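Side-chain contacts in HAD hydrolase, family IA, variant 3 (Entamoeba histolytica, PDB 6W04), which probably acts as a magnesium-dependent hydrolase of the haloacid dehalogenase superfamily, although its substrate is not established: residues R46-L51 with E71-Y76; L51-H54 with K58-S61; N93-L98 with E126-I131; I165-T170 with H207-I212; M191-L196 with N203-T208. All coordinates share one frame; numbering follows the deposited sequence.

Contact 1: R46-L51 with E71-Y76; sequences RTNKQL and EKENLY
N48 and E73 form a polar contact between helix 48-56 and helix 62-82, two members of the helical cap that HAD hydrolases of this class insert after the first strand of their Rossmann-like core. ND2 of N48 donates to OE2 of E73 over 3.2 Å, with an N-H...O angle of 154°. The amide arrives on the anti side of that oxygen, somewhat out of the carboxylate plane, and the two flat groups are turned 57° against each other. The CB of E73 does not point at helix 48-56; a bend at chi2 (-62°) brings the carboxylate across to N48. The second oxygen, OE1, is gripped from above the carboxylate plane by NZ of K72 in a 2.9 Å salt bridge, and it also accepts from N115 on helix 113-123. Both oxygens of this buried group therefore have partners, and E73 ties the cap helices to a helix of the core. Its side chain lies about 7 Å from that of the magnesium ligand N9. The start of helix 48-56 is fixed by a capping box: T47 OG1 accepts from Q50 N at 3.1 Å, while T47 N donates to Q50 OE1 at 2.9 Å. A water completes the bridge, donating to N48 OD1 at 2.7 Å and accepting from K72 NZ at 2.8 Å.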
# COMPACT_ATOMS: atom_id res chain seq x y z
N ARG A 46 8.84 -8.79 -2.24
CA ARG A 46 8.83 -10.01 -1.45
C ARG A 46 8.45 -9.67 -0.01
O ARG A 46 8.42 -8.50 0.38
CB ARG A 46 10.19 -10.70 -1.51
CG ARG A 46 10.51 -11.26 -2.91
CD ARG A 46 11.81 -12.02 -2.96
NE ARG A 46 12.14 -12.39 -4.34
CZ ARG A 46 13.14 -13.19 -4.69
NH1 ARG A 46 13.93 -13.72 -3.78
NH2 ARG A 46 13.35 -13.45 -5.98
N THR A 47 8.14 -10.70 0.79
CA THR A 47 7.76 -10.46 2.17
C THR A 47 8.97 -10.00 2.98
O THR A 47 10.12 -10.22 2.60
CB THR A 47 7.18 -11.73 2.81
OG1 THR A 47 8.18 -12.77 2.83
CG2 THR A 47 5.95 -12.23 2.03
N ASN A 48 8.70 -9.47 4.18
CA ASN A 48 9.81 -9.14 5.05
C ASN A 48 10.65 -10.38 5.34
O ASN A 48 11.88 -10.30 5.42
CB ASN A 48 9.31 -8.51 6.35
CG ASN A 48 8.86 -7.08 6.14
OD1 ASN A 48 9.15 -6.48 5.10
ND2 ASN A 48 8.15 -6.53 7.11
N LYS A 49 9.99 -11.52 5.51
CA LYS A 49 10.73 -12.74 5.82
C LYS A 49 11.68 -13.09 4.69
O LYS A 49 12.83 -13.49 4.92
CB LYS A 49 9.74 -13.88 6.08
CG LYS A 49 10.38 -15.22 6.42
CD LYS A 49 9.33 -16.14 7.09
CE LYS A 49 9.91 -17.48 7.58
NZ LYS A 49 10.32 -18.40 6.47
N GLN A 50 11.19 -12.99 3.45
CA GLN A 50 12.03 -13.32 2.30
C GLN A 50 13.22 -12.38 2.20
O GLN A 50 14.31 -12.80 1.78
CB GLN A 50 11.21 -13.25 1.00
CG GLN A 50 10.15 -14.33 0.86
CD GLN A 50 9.34 -14.17 -0.42
OE1 GLN A 50 8.44 -13.34 -0.49
NE2 GLN A 50 9.65 -14.96 -1.43
N LEU A 51 13.03 -11.10 2.54
CA LEU A 51 14.15 -10.16 2.52
C LEU A 51 15.21 -10.56 3.53
O LEU A 51 16.41 -10.61 3.21
CB LEU A 51 13.65 -8.74 2.80
CG LEU A 51 13.26 -7.84 1.62
CD1 LEU A 51 14.49 -7.35 0.90
CD2 LEU A 51 12.35 -8.54 0.65
N GLU A 71 13.04 -4.94 13.60
CA GLU A 71 14.19 -4.03 13.54
C GLU A 71 14.16 -3.18 12.28
O GLU A 71 14.46 -1.98 12.33
CB GLU A 71 15.52 -4.80 13.60
CG GLU A 71 15.79 -5.50 14.92
CD GLU A 71 17.20 -6.08 15.03
OE1 GLU A 71 18.03 -5.87 14.11
OE2 GLU A 71 17.47 -6.75 16.05
N LYS A 72 13.86 -3.79 11.12
CA LYS A 72 13.75 -2.99 9.91
C LYS A 72 12.61 -1.98 10.00
O LYS A 72 12.75 -0.83 9.56
CB LYS A 72 13.57 -3.90 8.68
CG LYS A 72 13.32 -3.09 7.38
CD LYS A 72 11.84 -2.87 7.09
CE LYS A 72 11.64 -1.85 5.94
NZ LYS A 72 10.19 -1.74 5.62
N GLU A 73 11.46 -2.39 10.55
CA GLU A 73 10.33 -1.47 10.60
C GLU A 73 10.56 -0.35 11.60
O GLU A 73 10.10 0.78 11.36
CB GLU A 73 9.02 -2.22 10.91
CG GLU A 73 8.63 -3.22 9.82
CD GLU A 73 8.34 -2.63 8.40
OE1 GLU A 73 8.61 -1.45 8.09
OE2 GLU A 73 7.82 -3.40 7.57
N ASN A 74 11.27 -0.62 12.70
CA ASN A 74 11.65 0.46 13.59
C ASN A 74 12.52 1.49 12.88
O ASN A 74 12.34 2.71 13.06
CB ASN A 74 12.37 -0.11 14.81
CG ASN A 74 12.95 0.95 15.69
OD1 ASN A 74 14.15 0.96 15.96
ND2 ASN A 74 12.11 1.88 16.12
N LEU A 75 13.48 1.04 12.07
CA LEU A 75 14.29 1.98 11.29
C LEU A 75 13.42 2.77 10.32
O LEU A 75 13.51 4.00 10.24
CB LEU A 75 15.42 1.24 10.56
CG LEU A 75 16.34 2.01 9.58
CD1 LEU A 75 16.95 3.27 10.21
CD2 LEU A 75 17.48 1.10 9.05
N TYR A 76 12.53 2.09 9.60
CA TYR A 76 11.64 2.75 8.66
C TYR A 76 10.77 3.81 9.33
O TYR A 76 10.67 4.95 8.84
CB TYR A 76 10.78 1.70 7.95
CG TYR A 76 9.58 2.28 7.25
CD1 TYR A 76 9.70 2.89 6.01
CD2 TYR A 76 8.31 2.21 7.83
CE1 TYR A 76 8.59 3.45 5.36
CE2 TYR A 76 7.18 2.74 7.18
CZ TYR A 76 7.35 3.36 5.93
OH TYR A 76 6.27 3.90 5.26
O HOH W 1 9.38 -3.97 4.16

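Contact 2: L51-H54 with K58-S61; sequences LIEH and KEIS
The extended side chain of E53 on helix 48-56 reaches the backbone N-H of I60, with I60 N to E53 OE2 at 2.9 Å and an almost straight angle of 170°. The N-H comes to the anti side of OE2, tilted 29° from the carboxylate plane. The aliphatic part of E53 also lies against I60, its CG 3.8 Å from I60 CG1. I60 holds CG1 between its backbone N and carbonyl carbon (chi1 65°), which carries CD1 on to I52, where it meets CG2 at 3.8 Å with the two side chains crossing at about a right angle. The backbone of E53 is engaged as well: its O accepts from K58 N at 3.0 Å, an i to i+5 closure of the pi-turn type, as the chain leaves helix 48-56 for the loop to helix 62-82. CG of E59 also lies 3.4 Å from E53 OE2. A turn back along the helix, K49 forms a salt bridge with that same oxygen, and its NZ also makes a weak hydrogen bond to the O of I60. Where the loop ends, the hydroxyl of S61 caps helix 62-82 by accepting from the N-H of D64.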
# COMPACT_ATOMS: atom_id res chain seq x y z
N LEU A 51 13.03 -11.10 2.54
CA LEU A 51 14.15 -10.16 2.52
C LEU A 51 15.21 -10.56 3.53
O LEU A 51 16.41 -10.61 3.21
CB LEU A 51 13.65 -8.74 2.80
CG LEU A 51 13.26 -7.84 1.62
CD1 LEU A 51 14.49 -7.35 0.90
CD2 LEU A 51 12.35 -8.54 0.65
N ILE A 52 14.80 -10.85 4.76
CA ILE A 52 15.77 -11.21 5.80
C ILE A 52 16.47 -12.51 5.45
O ILE A 52 17.70 -12.64 5.63
CB ILE A 52 15.08 -11.30 7.17
CG1 ILE A 52 14.42 -9.96 7.51
CG2 ILE A 52 16.11 -11.72 8.23
CD1 ILE A 52 13.16 -10.08 8.39
N GLU A 53 15.72 -13.49 4.94
CA GLU A 53 16.32 -14.74 4.50
C GLU A 53 17.34 -14.51 3.38
O GLU A 53 18.37 -15.17 3.34
CB GLU A 53 15.24 -15.74 4.04
CG GLU A 53 14.38 -16.20 5.23
CD GLU A 53 13.21 -17.06 4.81
OE1 GLU A 53 12.76 -16.93 3.65
OE2 GLU A 53 12.77 -17.89 5.64
N HIS A 54 17.05 -13.59 2.46
CA HIS A 54 18.04 -13.26 1.45
C HIS A 54 19.31 -12.71 2.09
O HIS A 54 20.43 -13.11 1.74
CB HIS A 54 17.50 -12.23 0.46
CG HIS A 54 18.51 -11.83 -0.57
ND1 HIS A 54 18.68 -12.53 -1.75
CD2 HIS A 54 19.43 -10.84 -0.59
CE1 HIS A 54 19.66 -11.98 -2.45
NE2 HIS A 54 20.12 -10.94 -1.77
N LYS A 58 19.71 -17.69 4.26
CA LYS A 58 19.25 -18.89 4.96
C LYS A 58 17.77 -18.76 5.26
O LYS A 58 17.31 -17.70 5.69
CB LYS A 58 20.04 -19.07 6.27
CG LYS A 58 19.73 -20.28 7.06
CD LYS A 58 20.73 -20.40 8.20
CE LYS A 58 20.66 -21.75 8.84
NZ LYS A 58 21.90 -22.03 9.60
N GLU A 59 17.02 -19.83 5.04
CA GLU A 59 15.63 -19.86 5.47
C GLU A 59 15.59 -19.83 6.99
O GLU A 59 16.39 -20.50 7.65
CB GLU A 59 14.95 -21.13 4.96
CG GLU A 59 13.45 -21.17 5.10
CD GLU A 59 12.85 -22.34 4.35
OE1 GLU A 59 13.19 -22.53 3.16
OE2 GLU A 59 12.06 -23.08 4.96
N ILE A 60 14.64 -19.07 7.55
CA ILE A 60 14.52 -18.96 9.01
C ILE A 60 13.07 -19.19 9.43
O ILE A 60 12.16 -19.29 8.61
CB ILE A 60 15.00 -17.58 9.51
CG1 ILE A 60 14.07 -16.50 8.97
CG2 ILE A 60 16.44 -17.30 9.05
CD1 ILE A 60 14.61 -15.07 9.11
N SER A 61 12.87 -19.26 10.75
CA SER A 61 11.54 -19.45 11.30
C SER A 61 10.74 -18.15 11.26
O SER A 61 11.30 -17.04 11.17
CB SER A 61 11.63 -19.95 12.74
OG SER A 61 12.33 -19.01 13.55

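Contact 3: N93-L98 with E126-I131; sequences NLFEAL and EEWFDI
F95, W128 and F129 make an aromatic cluster in which the ring of F95 touches both of the others. F95 CG, anti to the carbonyl carbon (chi1 -63°), carries the ring to the loop. The edge-to-face pair is F95 with F129: the edge of F129 points at a face of F95, centroids 5.0 Å apart and planes at 81°. F129 CZ stands above the rim of the F95 ring, 3.7 Å from F95 CZ. The second pair is oblique, F95 and the five-membered ring of W128 lying at 48°. Here F95 CD2 sits over one face of the indole, 3.8 Å from W128 CG, while CB of E127 covers the opposite face at 3.6 Å above the plane. A looser, oblique contact comes from E96, whose CG lies 4.4 Å from W128 NE1. The cluster fastens helix 91-100 to the loop between helix 113-123 and strand 135-137, and it reaches the sheet through F6 of strand 3-7 and F105 of strand 105-112, edge-to-face with F95 and F129 respectively.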
# COMPACT_ATOMS: atom_id res chain seq x y z
N ASN A 93 -7.32 16.53 -1.83
CA ASN A 93 -8.45 17.05 -2.60
C ASN A 93 -9.47 15.96 -2.89
O ASN A 93 -10.68 16.20 -2.78
CB ASN A 93 -7.96 17.64 -3.92
CG ASN A 93 -7.22 18.95 -3.74
OD1 ASN A 93 -7.34 19.62 -2.71
ND2 ASN A 93 -6.44 19.33 -4.75
N LEU A 94 -9.01 14.78 -3.30
CA LEU A 94 -9.93 13.67 -3.53
C LEU A 94 -10.68 13.31 -2.25
O LEU A 94 -11.90 13.12 -2.28
CB LEU A 94 -9.18 12.46 -4.08
CG LEU A 94 -10.05 11.32 -4.60
CD1 LEU A 94 -11.12 11.88 -5.54
CD2 LEU A 94 -9.19 10.23 -5.31
N PHE A 95 -9.97 13.22 -1.12
CA PHE A 95 -10.61 12.96 0.17
C PHE A 95 -11.77 13.91 0.42
O PHE A 95 -12.87 13.48 0.79
CB PHE A 95 -9.60 13.10 1.32
CG PHE A 95 -8.46 12.13 1.29
CD1 PHE A 95 -8.50 10.98 0.53
CD2 PHE A 95 -7.34 12.38 2.07
CE1 PHE A 95 -7.42 10.10 0.53
CE2 PHE A 95 -6.28 11.51 2.09
CZ PHE A 95 -6.31 10.37 1.31
N GLU A 96 -11.54 15.21 0.25
CA GLU A 96 -12.59 16.19 0.51
C GLU A 96 -13.72 16.08 -0.50
O GLU A 96 -14.90 16.16 -0.13
CB GLU A 96 -12.00 17.60 0.50
CG GLU A 96 -10.84 17.80 1.47
CD GLU A 96 -10.20 19.17 1.35
OE1 GLU A 96 -9.55 19.63 2.31
OE2 GLU A 96 -10.36 19.80 0.29
N ALA A 97 -13.38 15.88 -1.77
CA ALA A 97 -14.41 15.76 -2.79
C ALA A 97 -15.29 14.54 -2.56
O ALA A 97 -16.50 14.57 -2.81
CB ALA A 97 -13.77 15.73 -4.18
N LEU A 98 -14.69 13.44 -2.09
CA LEU A 98 -15.45 12.21 -1.84
C LEU A 98 -16.46 12.41 -0.71
O LEU A 98 -17.63 12.04 -0.84
CB LEU A 98 -14.48 11.06 -1.51
CG LEU A 98 -13.70 10.49 -2.70
CD1 LEU A 98 -12.62 9.50 -2.26
CD2 LEU A 98 -14.65 9.86 -3.74
N GLU A 126 -6.80 11.16 10.93
CA GLU A 126 -8.13 11.33 11.50
C GLU A 126 -8.87 12.53 10.92
O GLU A 126 -10.08 12.66 11.13
CB GLU A 126 -8.02 11.45 13.03
CG GLU A 126 -7.57 12.81 13.53
CD GLU A 126 -6.05 13.06 13.45
OE1 GLU A 126 -5.29 12.15 13.04
OE2 GLU A 126 -5.62 14.19 13.82
N GLU A 127 -8.18 13.42 10.20
CA GLU A 127 -8.89 14.53 9.54
C GLU A 127 -9.89 14.01 8.51
O GLU A 127 -10.94 14.62 8.32
CB GLU A 127 -7.88 15.47 8.87
CG GLU A 127 -7.26 16.52 9.75
CD GLU A 127 -8.17 17.73 9.95
OE1 GLU A 127 -9.29 17.73 9.42
OE2 GLU A 127 -7.75 18.68 10.64
N TRP A 128 -9.57 12.89 7.84
CA TRP A 128 -10.38 12.38 6.74
C TRP A 128 -10.88 10.97 6.93
O TRP A 128 -11.83 10.58 6.23
CB TRP A 128 -9.60 12.43 5.42
CG TRP A 128 -8.91 13.73 5.21
CD1 TRP A 128 -9.45 14.88 4.71
CD2 TRP A 128 -7.54 14.02 5.50
NE1 TRP A 128 -8.50 15.87 4.66
CE2 TRP A 128 -7.32 15.37 5.15
CE3 TRP A 128 -6.48 13.27 6.01
CZ2 TRP A 128 -6.08 15.99 5.29
CZ3 TRP A 128 -5.25 13.88 6.16
CH2 TRP A 128 -5.06 15.23 5.81
N PHE A 129 -10.30 10.20 7.86
CA PHE A 129 -10.58 8.78 8.04
C PHE A 129 -11.05 8.50 9.45
O PHE A 129 -10.46 8.99 10.42
CB PHE A 129 -9.32 7.95 7.76
CG PHE A 129 -8.87 8.02 6.34
CD1 PHE A 129 -9.38 7.14 5.40
CD2 PHE A 129 -7.96 8.99 5.94
CE1 PHE A 129 -8.97 7.20 4.08
CE2 PHE A 129 -7.56 9.06 4.60
CZ PHE A 129 -8.07 8.16 3.68
N ASP A 130 -12.09 7.67 9.56
CA ASP A 130 -12.41 7.03 10.83
C ASP A 130 -11.32 6.01 11.11
O ASP A 130 -11.20 5.02 10.38
CB ASP A 130 -13.79 6.37 10.74
CG ASP A 130 -14.23 5.71 12.04
OD1 ASP A 130 -13.38 5.42 12.92
OD2 ASP A 130 -15.45 5.46 12.18
N ILE A 131 -10.53 6.24 12.18
CA ILE A 131 -9.36 5.40 12.44
C ILE A 131 -9.77 3.94 12.65
O ILE A 131 -8.98 3.04 12.39
CB ILE A 131 -8.53 5.91 13.65
CG1 ILE A 131 -9.35 5.91 14.94
CG2 ILE A 131 -7.96 7.28 13.40
CD1 ILE A 131 -8.54 6.38 16.15

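Contact 4: I165-T170 with H207-I212; sequences IVFEDT and HTFNEI. With MG (magnesium ion), chain B; SO4 (sulfate ion), chain D.
F167 on strand 164-168 and F209 in a 3-10 turn have CA atoms 9.7 Å apart, so side chains bridge the backbones. With its CG anti to the carbonyl carbon (chi1 -64°), F209 enters edge-on: its CE1 stands 3.5 Å above the centre of the F167 ring, in a T-shaped pair with planes at 73°. CG2 of I165 lies over the opposite face, towards the rim. I212 CG2 lies 4.2 Å from F167 CZ. F167 sits one residue before the end of a core strand of the Rossmann-like HAD fold, followed directly by acidic residues of the metal site. D169 OD2 binds magnesium at 2.1 Å, joined by waters, D7 and the backbone O of N9. In this structure E168 stands in the second shell: its OE1 accepts from a metal-bound water at 2.6 Å and from D169 N, while its OE2 pairs with K144. T170 OG1 donates to sulfate O2 at 2.8 Å. The sulfate, probably from the crystallisation liquor, also accepts through O2 from that water, 2.9 Å away.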
# COMPACT_ATOMS: atom_id res chain seq x y z
N ILE A 165 -13.82 1.21 -6.10
CA ILE A 165 -12.53 1.52 -6.70
C ILE A 165 -11.43 1.21 -5.69
O ILE A 165 -11.55 1.53 -4.50
CB ILE A 165 -12.47 2.99 -7.14
CG1 ILE A 165 -13.45 3.22 -8.29
CG2 ILE A 165 -11.05 3.36 -7.52
CD1 ILE A 165 -13.04 2.53 -9.62
N VAL A 166 -10.36 0.57 -6.16
CA VAL A 166 -9.14 0.36 -5.39
C VAL A 166 -7.99 1.04 -6.12
O VAL A 166 -7.81 0.83 -7.32
CB VAL A 166 -8.85 -1.14 -5.19
CG1 VAL A 166 -7.45 -1.32 -4.56
CG2 VAL A 166 -9.94 -1.76 -4.33
N PHE A 167 -7.24 1.88 -5.40
CA PHE A 167 -5.99 2.47 -5.88
C PHE A 167 -4.84 1.64 -5.32
O PHE A 167 -4.76 1.44 -4.11
CB PHE A 167 -5.85 3.92 -5.42
CG PHE A 167 -6.78 4.89 -6.13
CD1 PHE A 167 -7.90 5.39 -5.50
CD2 PHE A 167 -6.50 5.32 -7.42
CE1 PHE A 167 -8.75 6.31 -6.13
CE2 PHE A 167 -7.34 6.22 -8.08
CZ PHE A 167 -8.46 6.72 -7.43
N GLU A 168 -3.97 1.16 -6.20
CA GLU A 168 -2.92 0.24 -5.78
C GLU A 168 -1.68 0.51 -6.62
O GLU A 168 -1.78 1.03 -7.74
CB GLU A 168 -3.37 -1.21 -5.94
CG GLU A 168 -3.90 -1.84 -4.69
CD GLU A 168 -2.78 -2.22 -3.74
OE1 GLU A 168 -1.59 -1.91 -4.05
OE2 GLU A 168 -3.10 -2.83 -2.70
N ASP A 169 -0.50 0.13 -6.09
CA ASP A 169 0.77 0.41 -6.76
C ASP A 169 1.60 -0.82 -7.09
O ASP A 169 2.66 -0.69 -7.71
CB ASP A 169 1.64 1.36 -5.93
CG ASP A 169 2.14 0.73 -4.64
OD1 ASP A 169 3.38 0.66 -4.45
OD2 ASP A 169 1.30 0.32 -3.82
N THR A 170 1.16 -2.02 -6.69
CA THR A 170 1.95 -3.23 -6.91
C THR A 170 1.13 -4.29 -7.63
O THR A 170 -0.10 -4.26 -7.64
CB THR A 170 2.44 -3.84 -5.59
OG1 THR A 170 1.30 -4.24 -4.82
CG2 THR A 170 3.29 -2.82 -4.81
N HIS A 207 -0.40 8.96 -12.50
CA HIS A 207 0.80 9.32 -11.75
C HIS A 207 0.45 9.85 -10.37
O HIS A 207 1.10 9.49 -9.38
CB HIS A 207 1.63 10.35 -12.53
CG HIS A 207 2.21 9.80 -13.80
ND1 HIS A 207 1.71 10.11 -15.04
CD2 HIS A 207 3.25 8.96 -14.01
CE1 HIS A 207 2.41 9.47 -15.97
NE2 HIS A 207 3.35 8.77 -15.37
N THR A 208 -0.55 10.73 -10.28
CA THR A 208 -1.00 11.31 -9.02
C THR A 208 -2.52 11.42 -9.02
O THR A 208 -3.18 11.25 -10.05
CB THR A 208 -0.41 12.70 -8.78
OG1 THR A 208 -1.16 13.66 -9.53
CG2 THR A 208 1.05 12.77 -9.20
N PHE A 209 -3.09 11.75 -7.85
CA PHE A 209 -4.54 11.86 -7.78
C PHE A 209 -5.08 13.13 -8.44
O PHE A 209 -6.30 13.24 -8.61
CB PHE A 209 -5.00 11.75 -6.32
CG PHE A 209 -4.71 10.40 -5.72
CD1 PHE A 209 -5.61 9.35 -5.86
CD2 PHE A 209 -3.48 10.16 -5.10
CE1 PHE A 209 -5.32 8.09 -5.36
CE2 PHE A 209 -3.18 8.90 -4.60
CZ PHE A 209 -4.10 7.86 -4.72
N ASN A 210 -4.21 14.06 -8.85
CA ASN A 210 -4.65 15.17 -9.70
C ASN A 210 -5.20 14.68 -11.03
O ASN A 210 -5.92 15.43 -11.70
CB ASN A 210 -3.50 16.14 -9.98
CG ASN A 210 -3.06 16.91 -8.75
OD1 ASN A 210 -3.85 17.13 -7.83
ND2 ASN A 210 -1.80 17.31 -8.73
N GLU A 211 -4.88 13.46 -11.44
CA GLU A 211 -5.19 12.97 -12.77
C GLU A 211 -6.47 12.14 -12.83
O GLU A 211 -6.77 11.55 -13.86
CB GLU A 211 -4.01 12.16 -13.31
CG GLU A 211 -2.71 12.95 -13.38
CD GLU A 211 -1.56 12.10 -13.88
OE1 GLU A 211 -1.65 10.86 -13.77
OE2 GLU A 211 -0.58 12.68 -14.40
N ILE A 212 -7.22 12.07 -11.73
CA ILE A 212 -8.44 11.29 -11.68
C ILE A 212 -9.57 12.18 -11.16
O ILE A 212 -9.34 13.06 -10.32
CB ILE A 212 -8.25 10.03 -10.80
CG1 ILE A 212 -9.41 9.06 -10.97
CG2 ILE A 212 -8.04 10.39 -9.33
CD1 ILE A 212 -9.55 8.50 -12.35
MG MG B . 1.34 -0.40 -1.86
S SO4 D . 2.26 -6.00 -1.55
O1 SO4 D . 3.56 -5.92 -2.20
O2 SO4 D . 1.38 -4.96 -2.10
O3 SO4 D . 2.39 -5.82 -0.11
O4 SO4 D . 1.69 -7.32 -1.77
O HOH W 2 0.43 -2.22 -2.50
O HOH W 3 3.48 -0.79 -2.22

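Contact 5: M191-L196 with N203-T208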
# COMPACT_ATOMS: atom_id res chain seq x y z
N MET A 191 6.04 1.32 -10.83
CA MET A 191 5.78 0.95 -12.21
C MET A 191 5.37 2.17 -13.01
O MET A 191 4.82 3.13 -12.46
CB MET A 191 4.71 -0.13 -12.26
CG MET A 191 5.18 -1.39 -11.50
SD MET A 191 3.94 -2.67 -11.33
CE MET A 191 3.63 -3.07 -13.03
N THR A 192 5.67 2.15 -14.31
CA THR A 192 5.16 3.17 -15.21
C THR A 192 3.66 2.98 -15.42
O THR A 192 3.09 1.93 -15.10
CB THR A 192 5.87 3.11 -16.56
OG1 THR A 192 5.51 1.90 -17.26
CG2 THR A 192 7.39 3.17 -16.36
N VAL A 193 3.01 4.01 -15.98
CA VAL A 193 1.60 3.88 -16.36
C VAL A 193 1.41 2.72 -17.32
O VAL A 193 0.48 1.91 -17.17
CB VAL A 193 1.08 5.20 -16.97
CG1 VAL A 193 -0.10 4.93 -17.89
CG2 VAL A 193 0.69 6.17 -15.87
N ASN A 194 2.28 2.63 -18.34
CA ASN A 194 2.15 1.58 -19.36
C ASN A 194 2.40 0.20 -18.78
O ASN A 194 1.81 -0.79 -19.24
CB ASN A 194 3.12 1.83 -20.51
CG ASN A 194 2.75 3.04 -21.33
OD1 ASN A 194 1.61 3.52 -21.29
ND2 ASN A 194 3.72 3.55 -22.10
N GLU A 195 3.29 0.09 -17.81
CA GLU A 195 3.54 -1.21 -17.20
C GLU A 195 2.32 -1.66 -16.40
O GLU A 195 1.95 -2.84 -16.45
CB GLU A 195 4.80 -1.15 -16.33
CG GLU A 195 6.10 -1.04 -17.15
CD GLU A 195 7.32 -0.77 -16.27
OE1 GLU A 195 7.14 -0.30 -15.13
OE2 GLU A 195 8.45 -1.04 -16.72
N LEU A 196 1.67 -0.74 -15.70
CA LEU A 196 0.46 -1.10 -14.96
C LEU A 196 -0.67 -1.47 -15.91
O LEU A 196 -1.47 -2.36 -15.59
CB LEU A 196 0.03 0.06 -14.05
CG LEU A 196 0.93 0.31 -12.83
CD1 LEU A 196 0.89 1.79 -12.39
CD2 LEU A 196 0.54 -0.61 -11.67
N ASN A 203 -7.15 -1.19 -16.19
CA ASN A 203 -7.48 -0.47 -17.41
C ASN A 203 -7.32 1.03 -17.28
O ASN A 203 -7.66 1.76 -18.20
CB ASN A 203 -8.89 -0.84 -17.86
CG ASN A 203 -9.00 -2.30 -18.17
OD1 ASN A 203 -8.35 -2.80 -19.08
ND2 ASN A 203 -9.80 -3.02 -17.39
N LEU A 204 -6.79 1.49 -16.16
CA LEU A 204 -6.49 2.90 -15.97
C LEU A 204 -5.35 2.97 -14.96
O LEU A 204 -5.36 2.26 -13.96
CB LEU A 204 -7.71 3.68 -15.46
CG LEU A 204 -7.58 5.20 -15.49
CD1 LEU A 204 -7.71 5.72 -16.91
CD2 LEU A 204 -8.64 5.83 -14.60
N ALA A 205 -4.36 3.81 -15.24
CA ALA A 205 -3.29 4.05 -14.28
C ALA A 205 -2.93 5.52 -14.36
O ALA A 205 -3.08 6.15 -15.42
CB ALA A 205 -2.07 3.15 -14.55
N ILE A 206 -2.51 6.10 -13.23
CA ILE A 206 -2.22 7.52 -13.15
C ILE A 206 -0.96 7.75 -12.35
O ILE A 206 -0.50 6.88 -11.59
CB ILE A 206 -3.39 8.32 -12.53
CG1 ILE A 206 -3.65 7.82 -11.11
CG2 ILE A 206 -4.62 8.24 -13.42
CD1 ILE A 206 -4.80 8.51 -10.39
N HIS A 207 -0.40 8.96 -12.50
CA HIS A 207 0.80 9.32 -11.75
C HIS A 207 0.45 9.85 -10.37
O HIS A 207 1.10 9.49 -9.38
CB HIS A 207 1.63 10.35 -12.53
CG HIS A 207 2.21 9.80 -13.80
ND1 HIS A 207 1.71 10.11 -15.04
CD2 HIS A 207 3.25 8.96 -14.01
CE1 HIS A 207 2.41 9.47 -15.97
NE2 HIS A 207 3.35 8.77 -15.37
N THR A 208 -0.55 10.73 -10.28
CA THR A 208 -1.00 11.31 -9.02
C THR A 208 -2.52 11.42 -9.02
O THR A 208 -3.18 11.25 -10.05
CB THR A 208 -0.41 12.70 -8.78
OG1 THR A 208 -1.16 13.66 -9.53
CG2 THR A 208 1.05 12.77 -9.20
O HOH W 4 4.81 6.55 -16.36
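NE2 of H207 lies 2.8 Å from a water, and this water accepts the N-H of V193 at 3.1 Å, linking the start of helix 193-197 to the residue just after strand 205-206. Close by, V193 and H207 touch directly. With CG1 swung anti to the backbone N (chi1 155°), V193 leaves CG2 beside the N and over a face of the imidazole in a CH-pi contact, 3.9 Å from the ring centroid and 20° off the ring normal. The rest is aliphatic: A205 turns its methyl to the helix, where its CB meets L196 CB at 3.8 Å and lies 4.3 Å from V193 CG1. A capping box holds the first helical turn, T192 OG1 accepting from E195 N at 2.9 Å and E195 OE1 taking the N-H of T192 from above its carboxylate plane at 3.0 Å. The side chain of L196 is about 6 Å from that of D169. Helix and strand here belong to a beta-alpha-beta crossover, leading from strand 183-187 to the outermost parallel strand of the Rossmann-like core.

The five contacts divide between cap and core. Contacts 1 and 2 share L51 and helix 48-56 and touch through K49 NZ and I60 O, 3.0 Å apart. Contacts 3, 4 and 5 run through the core: L94 CD2 of contact 3 packs 3.7 Å from F209 CD1 of contact 4, and contacts 4 and 5, centred about 8 Å apart, share H207 and T208 and pack I212 CB 3.8 Å from I206 CD1. Contact 4 holds the magnesium ligand D169. From the cap, E73 of contact 1 comes to about 12 Å from the metal; the magnesium lies between the cap and core contacts, whereas contact 2, centred about 33 Å from contact 4, is remote.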